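Local coordinates for N-acetyltransferase family protein (Bacillus anthracis, PDB 3LNB), which catalyses the transfer of an acetyl group from acetyl-coenzyme A to arylamines and inactivates the antibacterial drug sulfamethoxazole, at residues K147-I152 / V165-E170; R180-T185 / I192-K197. The protein carries 1 engineered substitution. All blocks are in the same frame, centred on the assembly; numbering follows the deposited sequence.

Contact 1: residues K147-I152 / V165-E170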
ATOM      1  N   LYS A 147     -20.165  -5.252 -13.692  1.00 20.66           N
ATOM      2  CA  LYS A 147     -20.046  -4.272 -14.762  1.00 21.58           C
ATOM      3  C   LYS A 147     -19.352  -2.966 -14.382  1.00 21.40           C
ATOM      4  O   LYS A 147     -19.388  -2.000 -15.145  1.00 21.40           O
ATOM      5  CB  LYS A 147     -21.431  -3.955 -15.321  1.00 22.63           C
ATOM      6  CG  LYS A 147     -22.232  -5.190 -15.696  1.00 23.63           C
ATOM      7  CD  LYS A 147     -23.378  -4.814 -16.613  1.00 26.65           C
ATOM      8  CE  LYS A 147     -24.284  -3.791 -15.966  1.00 29.40           C
ATOM      9  NZ  LYS A 147     -25.252  -3.242 -16.952  1.00 33.25           N
ATOM     10  N   LYS A 148     -18.720  -2.933 -13.216  1.00 20.20           N
ATOM     11  CA  LYS A 148     -18.032  -1.723 -12.768  1.00 19.93           C
ATOM     12  C   LYS A 148     -16.580  -1.979 -12.377  1.00 18.18           C
ATOM     13  O   LYS A 148     -16.248  -3.045 -11.859  1.00 17.32           O
ATOM     14  CB  LYS A 148     -18.772  -1.115 -11.577  1.00 20.61           C
ATOM     15  CG  LYS A 148     -20.098  -0.467 -11.931  1.00 25.09           C
ATOM     16  CD  LYS A 148     -20.674   0.239 -10.717  1.00 29.10           C
ATOM     17  CE  LYS A 148     -21.657  -0.643  -9.972  1.00 31.42           C
ATOM     18  NZ  LYS A 148     -22.985  -0.607 -10.647  1.00 34.15           N
ATOM     19  N   ASP A 149     -15.724  -0.990 -12.628  1.00 16.57           N
ATOM     20  CA  ASP A 149     -14.314  -1.093 -12.286  1.00 17.40           C
ATOM     21  C   ASP A 149     -14.022  -0.295 -11.023  1.00 16.19           C
ATOM     22  O   ASP A 149     -14.605   0.764 -10.799  1.00 15.94           O
ATOM     23  CB  ASP A 149     -13.429  -0.554 -13.408  1.00 18.53           C
ATOM     24  CG  ASP A 149     -13.305  -1.516 -14.568  1.00 21.35           C
ATOM     25  OD1 ASP A 149     -13.503  -2.729 -14.360  1.00 19.29           O
ATOM     26  OD2 ASP A 149     -12.984  -1.053 -15.686  1.00 23.02           O
ATOM     27  N   TYR A 150     -13.115  -0.815 -10.207  1.00 15.20           N
ATOM     28  CA  TYR A 150     -12.721  -0.155  -8.972  1.00 14.57           C
ATOM     29  C   TYR A 150     -11.225  -0.232  -8.791  1.00 13.80           C
ATOM     30  O   TYR A 150     -10.579  -1.179  -9.243  1.00 14.13           O
ATOM     31  CB  TYR A 150     -13.347  -0.824  -7.753  1.00 12.86           C
ATOM     32  CG  TYR A 150     -14.849  -0.851  -7.736  1.00 14.68           C
ATOM     33  CD1 TYR A 150     -15.558  -1.732  -8.547  1.00 13.90           C
ATOM     34  CD2 TYR A 150     -15.566  -0.003  -6.891  1.00 12.63           C
ATOM     35  CE1 TYR A 150     -16.945  -1.775  -8.518  1.00 15.43           C
ATOM     36  CE2 TYR A 150     -16.951  -0.034  -6.852  1.00 14.85           C
ATOM     37  CZ  TYR A 150     -17.635  -0.924  -7.667  1.00 15.91           C
ATOM     38  OH  TYR A 150     -19.002  -0.974  -7.621  1.00 18.33           O
ATOM     39  N   VAL A 151     -10.671   0.774  -8.130  1.00 14.44           N
ATOM     40  CA  VAL A 151      -9.251   0.753  -7.821  1.00 14.95           C
ATOM     41  C   VAL A 151      -9.176   0.162  -6.417  1.00 13.97           C
ATOM     42  O   VAL A 151      -9.921   0.567  -5.522  1.00 13.74           O
ATOM     43  CB  VAL A 151      -8.623   2.174  -7.801  1.00 16.16           C
ATOM     44  CG1 VAL A 151      -7.295   2.152  -7.021  1.00 13.54           C
ATOM     45  CG2 VAL A 151      -8.379   2.651  -9.232  1.00 14.31           C
ATOM     46  N   ILE A 152      -8.303  -0.820  -6.241  1.00 14.38           N
ATOM     47  CA  ILE A 152      -8.103  -1.451  -4.942  1.00 13.87           C
ATOM     48  C   ILE A 152      -6.659  -1.117  -4.612  1.00 13.06           C
ATOM     49  O   ILE A 152      -5.744  -1.565  -5.302  1.00 12.83           O
ATOM     50  CB  ILE A 152      -8.258  -2.989  -5.011  1.00 15.34           C
ATOM     51  CG1 ILE A 152      -9.632  -3.361  -5.576  1.00 15.39           C
ATOM     52  CG2 ILE A 152      -8.096  -3.591  -3.611  1.00 15.50           C
ATOM     53  CD1 ILE A 152     -10.794  -2.866  -4.739  1.00 14.86           C
ATOM     54  N   VAL A 165     -12.370   2.163  -4.796  1.00 13.52           N
ATOM     55  CA  VAL A 165     -12.673   3.492  -5.324  1.00 14.60           C
ATOM     56  C   VAL A 165     -13.219   3.306  -6.738  1.00 13.89           C
ATOM     57  O   VAL A 165     -12.500   2.893  -7.644  1.00 13.94           O
ATOM     58  CB  VAL A 165     -11.416   4.380  -5.346  1.00 15.15           C
ATOM     59  CG1 VAL A 165     -11.800   5.824  -5.669  1.00 15.28           C
ATOM     60  CG2 VAL A 165     -10.706   4.303  -3.993  1.00 14.54           C
ATOM     61  N   PRO A 166     -14.505   3.622  -6.941  1.00 13.81           N
ATOM     62  CA  PRO A 166     -15.161   3.476  -8.242  1.00 13.74           C
ATOM     63  C   PRO A 166     -14.702   4.406  -9.344  1.00 14.22           C
ATOM     64  O   PRO A 166     -14.509   5.598  -9.118  1.00 14.24           O
ATOM     65  CB  PRO A 166     -16.635   3.680  -7.905  1.00 14.53           C
ATOM     66  CG  PRO A 166     -16.566   4.738  -6.826  1.00 15.68           C
ATOM     67  CD  PRO A 166     -15.418   4.237  -5.956  1.00 13.41           C
ATOM     68  N   PHE A 167     -14.542   3.841 -10.540  1.00 13.31           N
ATOM     69  CA  PHE A 167     -14.149   4.604 -11.719  1.00 14.44           C
ATOM     70  C   PHE A 167     -15.263   5.597 -12.065  1.00 14.51           C
ATOM     71  O   PHE A 167     -15.032   6.576 -12.773  1.00 14.55           O
ATOM     72  CB  PHE A 167     -13.937   3.671 -12.916  1.00 15.96           C
ATOM     73  CG  PHE A 167     -12.570   3.049 -12.982  1.00 14.58           C
ATOM     74  CD1 PHE A 167     -12.020   2.412 -11.875  1.00 13.68           C
ATOM     75  CD2 PHE A 167     -11.852   3.061 -14.177  1.00 17.69           C
ATOM     76  CE1 PHE A 167     -10.773   1.787 -11.954  1.00 14.13           C
ATOM     77  CE2 PHE A 167     -10.601   2.439 -14.270  1.00 17.23           C
ATOM     78  CZ  PHE A 167     -10.063   1.801 -13.156  1.00 15.23           C
ATOM     79  N   SER A 168     -16.473   5.331 -11.576  1.00 14.29           N
ATOM     80  CA  SER A 168     -17.595   6.217 -11.850  1.00 14.76           C
ATOM     81  C   SER A 168     -17.389   7.585 -11.197  1.00 14.93           C
ATOM     82  O   SER A 168     -18.158   8.511 -11.436  1.00 16.01           O
ATOM     83  CB  SER A 168     -18.908   5.581 -11.394  1.00 16.04           C
ATOM     84  OG  SER A 168     -18.793   5.046 -10.094  1.00 18.53           O
ATOM     85  N   GLY A 169     -16.358   7.704 -10.363  1.00 15.62           N
ATOM     86  CA  GLY A 169     -16.041   8.991  -9.759  1.00 16.81           C
ATOM     87  C   GLY A 169     -16.584   9.433  -8.411  1.00 18.46           C
ATOM     88  O   GLY A 169     -16.130  10.460  -7.893  1.00 18.68           O
ATOM     89  N   GLU A 170     -17.530   8.699  -7.830  1.00 18.41           N
ATOM     90  CA  GLU A 170     -18.074   9.107  -6.533  1.00 20.46           C
ATOM     91  C   GLU A 170     -16.937   9.196  -5.507  1.00 19.88           C
ATOM     92  O   GLU A 170     -15.943   8.461  -5.581  1.00 18.88           O
ATOM     93  CB  GLU A 170     -19.174   8.125  -6.063  1.00 23.71           C
ATOM     94  CG  GLU A 170     -20.031   8.633  -4.878  1.00 30.87           C
ATOM     95  CD  GLU A 170     -21.378   7.903  -4.718  1.00 34.90           C
ATOM     96  OE1 GLU A 170     -21.372   6.657  -4.596  1.00 36.30           O
ATOM     97  OE2 GLU A 170     -22.450   8.576  -4.702  1.00 34.62           O
TER
HETATM   98  O   HOH W   1     -17.265   2.170 -11.064  1.00 15.23           O

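Contact 2: residues R180-T185 / I192-K197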
ATOM      1  N   ARG A 180     -11.039  10.027  -5.027  1.00 13.57           N
ATOM      2  CA  ARG A 180     -11.886   9.884  -6.198  1.00 14.40           C
ATOM      3  C   ARG A 180     -11.046   9.540  -7.416  1.00 14.67           C
ATOM      4  O   ARG A 180      -9.871   9.910  -7.505  1.00 15.31           O
ATOM      5  CB  ARG A 180     -12.655  11.182  -6.475  1.00 14.38           C
ATOM      6  CG  ARG A 180     -11.787  12.327  -6.984  1.00 16.41           C
ATOM      7  CD  ARG A 180     -12.595  13.605  -7.227  1.00 16.45           C
ATOM      8  NE  ARG A 180     -11.734  14.692  -7.691  1.00 17.42           N
ATOM      9  CZ  ARG A 180     -12.118  15.960  -7.849  1.00 18.88           C
ATOM     10  NH1 ARG A 180     -13.365  16.326  -7.580  1.00 16.94           N
ATOM     11  NH2 ARG A 180     -11.248  16.866  -8.279  1.00 15.20           N
ATOM     12  N   ILE A 181     -11.662   8.825  -8.348  1.00 13.22           N
ATOM     13  CA  ILE A 181     -11.012   8.434  -9.588  1.00 12.92           C
ATOM     14  C   ILE A 181     -11.546   9.295 -10.727  1.00 13.90           C
ATOM     15  O   ILE A 181     -12.745   9.591 -10.794  1.00 13.08           O
ATOM     16  CB  ILE A 181     -11.299   6.958  -9.943  1.00 13.72           C
ATOM     17  CG1 ILE A 181     -10.723   6.027  -8.873  1.00 12.96           C
ATOM     18  CG2 ILE A 181     -10.712   6.639 -11.315  1.00 15.38           C
ATOM     19  CD1 ILE A 181      -9.222   6.181  -8.662  1.00 15.96           C
ATOM     20  N   ARG A 182     -10.643   9.698 -11.614  1.00 13.04           N
ATOM     21  CA  ARG A 182     -10.995  10.500 -12.772  1.00 14.46           C
ATOM     22  C   ARG A 182     -10.190  10.004 -13.968  1.00 15.68           C
ATOM     23  O   ARG A 182      -8.988   9.721 -13.854  1.00 14.40           O
ATOM     24  CB  ARG A 182     -10.686  11.981 -12.520  1.00 15.71           C
ATOM     25  CG  ARG A 182     -11.634  12.677 -11.548  1.00 14.54           C
ATOM     26  CD  ARG A 182     -13.004  12.888 -12.179  1.00 13.56           C
ATOM     27  NE  ARG A 182     -13.884  13.706 -11.347  1.00 12.99           N
ATOM     28  CZ  ARG A 182     -14.489  13.280 -10.240  1.00 12.52           C
ATOM     29  NH1 ARG A 182     -14.308  12.037  -9.816  1.00 11.40           N
ATOM     30  NH2 ARG A 182     -15.291  14.096  -9.565  1.00 13.04           N
ATOM     31  N   LYS A 183     -10.859   9.870 -15.106  1.00 14.73           N
ATOM     32  CA  LYS A 183     -10.192   9.431 -16.313  1.00 15.62           C
ATOM     33  C   LYS A 183      -9.677  10.699 -16.978  1.00 15.75           C
ATOM     34  O   LYS A 183     -10.388  11.353 -17.733  1.00 15.83           O
ATOM     35  CB  LYS A 183     -11.169   8.708 -17.240  1.00 16.41           C
ATOM     36  CG  LYS A 183     -10.514   8.123 -18.478  1.00 18.00           C
ATOM     37  CD  LYS A 183     -11.480   7.227 -19.230  1.00 20.54           C
ATOM     38  CE  LYS A 183     -10.812   6.564 -20.412  1.00 21.27           C
ATOM     39  NZ  LYS A 183     -10.435   7.563 -21.448  1.00 25.25           N
ATOM     40  N   ARG A 184      -8.443  11.055 -16.657  1.00 15.73           N
ATOM     41  CA  ARG A 184      -7.822  12.244 -17.212  1.00 15.20           C
ATOM     42  C   ARG A 184      -6.438  11.847 -17.680  1.00 14.52           C
ATOM     43  O   ARG A 184      -5.687  11.205 -16.952  1.00 15.67           O
ATOM     44  CB  ARG A 184      -7.705  13.340 -16.149  1.00 15.21           C
ATOM     45  CG  ARG A 184      -9.034  13.793 -15.553  1.00 18.34           C
ATOM     46  CD  ARG A 184      -9.791  14.729 -16.483  1.00 15.86           C
ATOM     47  NE  ARG A 184     -11.042  15.201 -15.892  1.00 16.91           N
ATOM     48  CZ  ARG A 184     -12.160  14.482 -15.802  1.00 19.66           C
ATOM     49  NH1 ARG A 184     -13.243  15.009 -15.240  1.00 18.39           N
ATOM     50  NH2 ARG A 184     -12.207  13.243 -16.282  1.00 17.70           N
ATOM     51  N   THR A 185      -6.108  12.219 -18.905  1.00 15.31           N
ATOM     52  CA  THR A 185      -4.802  11.901 -19.440  1.00 16.98           C
ATOM     53  C   THR A 185      -3.785  12.840 -18.798  1.00 17.83           C
ATOM     54  O   THR A 185      -4.075  14.018 -18.564  1.00 17.80           O
ATOM     55  CB  THR A 185      -4.769  12.087 -20.968  1.00 18.04           C
ATOM     56  OG1 THR A 185      -5.784  11.279 -21.572  1.00 18.64           O
ATOM     57  CG2 THR A 185      -3.415  11.678 -21.519  1.00 18.28           C
ATOM     58  N   ILE A 192      -6.313   8.940 -13.023  1.00 13.04           N
ATOM     59  CA  ILE A 192      -5.665   9.472 -11.840  1.00 13.87           C
ATOM     60  C   ILE A 192      -6.525   9.199 -10.623  1.00 14.33           C
ATOM     61  O   ILE A 192      -7.737   9.008 -10.723  1.00 14.02           O
ATOM     62  CB  ILE A 192      -5.468  11.016 -11.911  1.00 14.99           C
ATOM     63  CG1 ILE A 192      -6.827  11.712 -12.062  1.00 15.94           C
ATOM     64  CG2 ILE A 192      -4.544  11.387 -13.058  1.00 13.22           C
ATOM     65  CD1 ILE A 192      -6.752  13.225 -11.975  1.00 16.30           C
ATOM     66  N   LEU A 193      -5.872   9.146  -9.474  1.00 14.01           N
ATOM     67  CA  LEU A 193      -6.567   8.992  -8.217  1.00 14.88           C
ATOM     68  C   LEU A 193      -6.225  10.318  -7.558  1.00 14.53           C
ATOM     69  O   LEU A 193      -5.049  10.633  -7.370  1.00 13.38           O
ATOM     70  CB  LEU A 193      -6.011   7.832  -7.390  1.00 13.91           C
ATOM     71  CG  LEU A 193      -6.567   7.775  -5.957  1.00 17.29           C
ATOM     72  CD1 LEU A 193      -6.408   6.387  -5.380  1.00 18.70           C
ATOM     73  CD2 LEU A 193      -5.854   8.795  -5.081  1.00 20.14           C
ATOM     74  N   GLU A 194      -7.242  11.111  -7.255  1.00 13.68           N
ATOM     75  CA  GLU A 194      -7.023  12.393  -6.601  1.00 14.46           C
ATOM     76  C   GLU A 194      -7.406  12.229  -5.143  1.00 14.77           C
ATOM     77  O   GLU A 194      -8.141  11.304  -4.794  1.00 14.86           O
ATOM     78  CB  GLU A 194      -7.881  13.487  -7.237  1.00 14.69           C
ATOM     79  CG  GLU A 194      -7.466  13.845  -8.648  1.00 17.17           C
ATOM     80  CD  GLU A 194      -8.064  15.165  -9.104  1.00 17.87           C
ATOM     81  OE1 GLU A 194      -9.305  15.255  -9.220  1.00 19.36           O
ATOM     82  OE2 GLU A 194      -7.287  16.112  -9.338  1.00 16.16           O
ATOM     83  N   MET A 195      -6.924  13.130  -4.296  1.00 14.15           N
ATOM     84  CA  MET A 195      -7.219  13.035  -2.876  1.00 15.34           C
ATOM     85  C   MET A 195      -7.120  14.383  -2.166  1.00 15.66           C
ATOM     86  O   MET A 195      -6.566  15.340  -2.705  1.00 15.19           O
ATOM     87  CB  MET A 195      -6.233  12.064  -2.228  1.00 15.77           C
ATOM     88  CG  MET A 195      -4.813  12.618  -2.156  1.00 15.75           C
ATOM     89  SD  MET A 195      -3.588  11.438  -1.541  1.00 19.14           S
ATOM     90  CE  MET A 195      -2.080  12.236  -2.107  1.00 16.53           C
ATOM     91  N   ARG A 196      -7.661  14.434  -0.951  1.00 16.66           N
ATOM     92  CA  ARG A 196      -7.624  15.630  -0.109  1.00 19.27           C
ATOM     93  C   ARG A 196      -8.037  15.231   1.308  1.00 20.58           C
ATOM     94  O   ARG A 196      -8.535  14.120   1.524  1.00 18.86           O
ATOM     95  CB  ARG A 196      -8.579  16.712  -0.636  1.00 19.70           C
ATOM     96  CG  ARG A 196     -10.049  16.338  -0.578  1.00 20.21           C
ATOM     97  CD  ARG A 196     -10.958  17.542  -0.858  1.00 22.24           C
ATOM     98  NE  ARG A 196     -12.371  17.169  -0.814  1.00 24.55           N
ATOM     99  CZ  ARG A 196     -13.385  18.013  -1.006  1.00 26.02           C
ATOM    100  NH1 ARG A 196     -13.159  19.295  -1.254  1.00 25.99           N
ATOM    101  NH2 ARG A 196     -14.633  17.568  -0.973  1.00 24.81           N
ATOM    102  N   LYS A 197      -7.821  16.129   2.266  1.00 22.64           N
ATOM    103  CA  LYS A 197      -8.191  15.868   3.655  1.00 26.25           C
ATOM    104  C   LYS A 197      -9.686  15.585   3.767  1.00 27.64           C
ATOM    105  O   LYS A 197     -10.516  16.469   3.514  1.00 27.44           O
ATOM    106  CB  LYS A 197      -7.852  17.070   4.542  1.00 29.76           C
ATOM    107  CG  LYS A 197      -6.371  17.283   4.818  1.00 33.16           C
ATOM    108  CD  LYS A 197      -5.640  17.847   3.607  1.00 34.89           C
ATOM    109  CE  LYS A 197      -4.215  18.219   3.979  1.00 36.06           C
ATOM    110  NZ  LYS A 197      -3.529  17.082   4.686  1.00 37.57           N
TER

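Contact 1: residues K147-I152 / V165-E170
Phe-167 lays one face of its ring against Asp-149: the CB methylene of Asp-149 stands over the ring centre, 3.7 Å from the centroid and 13° off the normal, a CH-pi contact. With chi1 of Phe-167 at -85°, CG lies beside its own backbone N, which sets this face against Asp-149 CB and turns the ring edge to the backbone at Tyr-150 C. The side chains of Val-151 and Phe-167 cross at about a right angle, CG2 of the valine coming to CE1 of the ring at 3.7 Å. On the other face of the sheet Tyr-150 and Pro-166 form a non-hydrogen-bonded antiparallel pair, where CE2 of the phenol ring meets CB of Pro-166 at 3.9 Å; the Tyr-150 ring also meets that of Phe-52. Three backbone bonds fix the register. Val-151 N gives to Val-165 O at 2.8 Å, Val-165 N returns to Val-151 O at 3.0 Å, and Phe-167 N reaches Asp-149 O at 3.1 Å. Asp-149 O takes a second bond from a water, which also accepts from Ser-168 N and so ties the type I turn from Pro-166 to Gly-169 to the strand. The chemistry divides within one residue: the methylene and carbonyl of Asp-149 join edge strand 165-166 and its turn to the sheet, while its carboxylate OD1 bonds to His-144 on neighbouring strand 131-145.

Contact 2: residues R180-T185 / I192-K197
Arg-180 and Glu-194 run side by side and point the same way, with the guanidinium and carboxylate planes 20° apart. Both NE, at 2.9 Å, and NH2, at 2.7 Å, of Arg-180 form a salt bridge through the same oxygen, OE1 of Glu-194, NE on its anti side and NH2 on its syn side. The two donors arrive from one face of the carboxylate, about 30° out of its plane, and the bonds are bent. The arginine chain is extended from CG to NE, which carries the guanidinium along the acid; Trp-215 adds a cation-pi contact. On the buried face, the non-hydrogen-bonded pair Ile-181 and Leu-193 meets through CD1 of the isoleucine and CB of the leucine, 3.8 Å apart. Packing is also tight at Ile-192, whose CG1 lies 3.4 Å from Arg-182 O and 3.9 Å from Arg-182 CB. Four backbone bonds join Arg-180 with Glu-194 and Arg-182 with Ile-192. Toward the exposed end of the hairpin this grip lapses: the nearest side-chain approach of Arg-184 to Ile-192 is CG to CD1, 4.3 Å, and its NH2 turns back to Lys-183 O, 66° above the carbonyl plane. One face is thus aliphatic, while the other combines the salt bridge with Ile-192 against the aliphatic start of Arg-182. Two arginine N-H donors on OE1 would probably favour the ionised Glu-194 carboxylate.

How the contacts relate
Both contacts belong to the same antiparallel sheet, contact 1 at its outermost strand 165-166 and contact 2 in the hairpin 177-182/191-196 near the other end of the strand order. The sheet curls so that these ends meet: Ile-181 packs on Val-165 and Val-151, and a probable hydrogen bond runs from Arg-182 NH1 to Gly-169 O. Val-151, Val-165, Ile-181 and Leu-193 are buried, Val-151 also touching a possible Cys-His-Asp triad like that of this enzyme family; the turn of contact 1 and the arginine side of contact 2 are partly exposed or exposed. There, 147-152/165-170 depends on backbone bonds, a water and an aromatic face, whereas 180-185/192-197 adds a salt bridge across its strands.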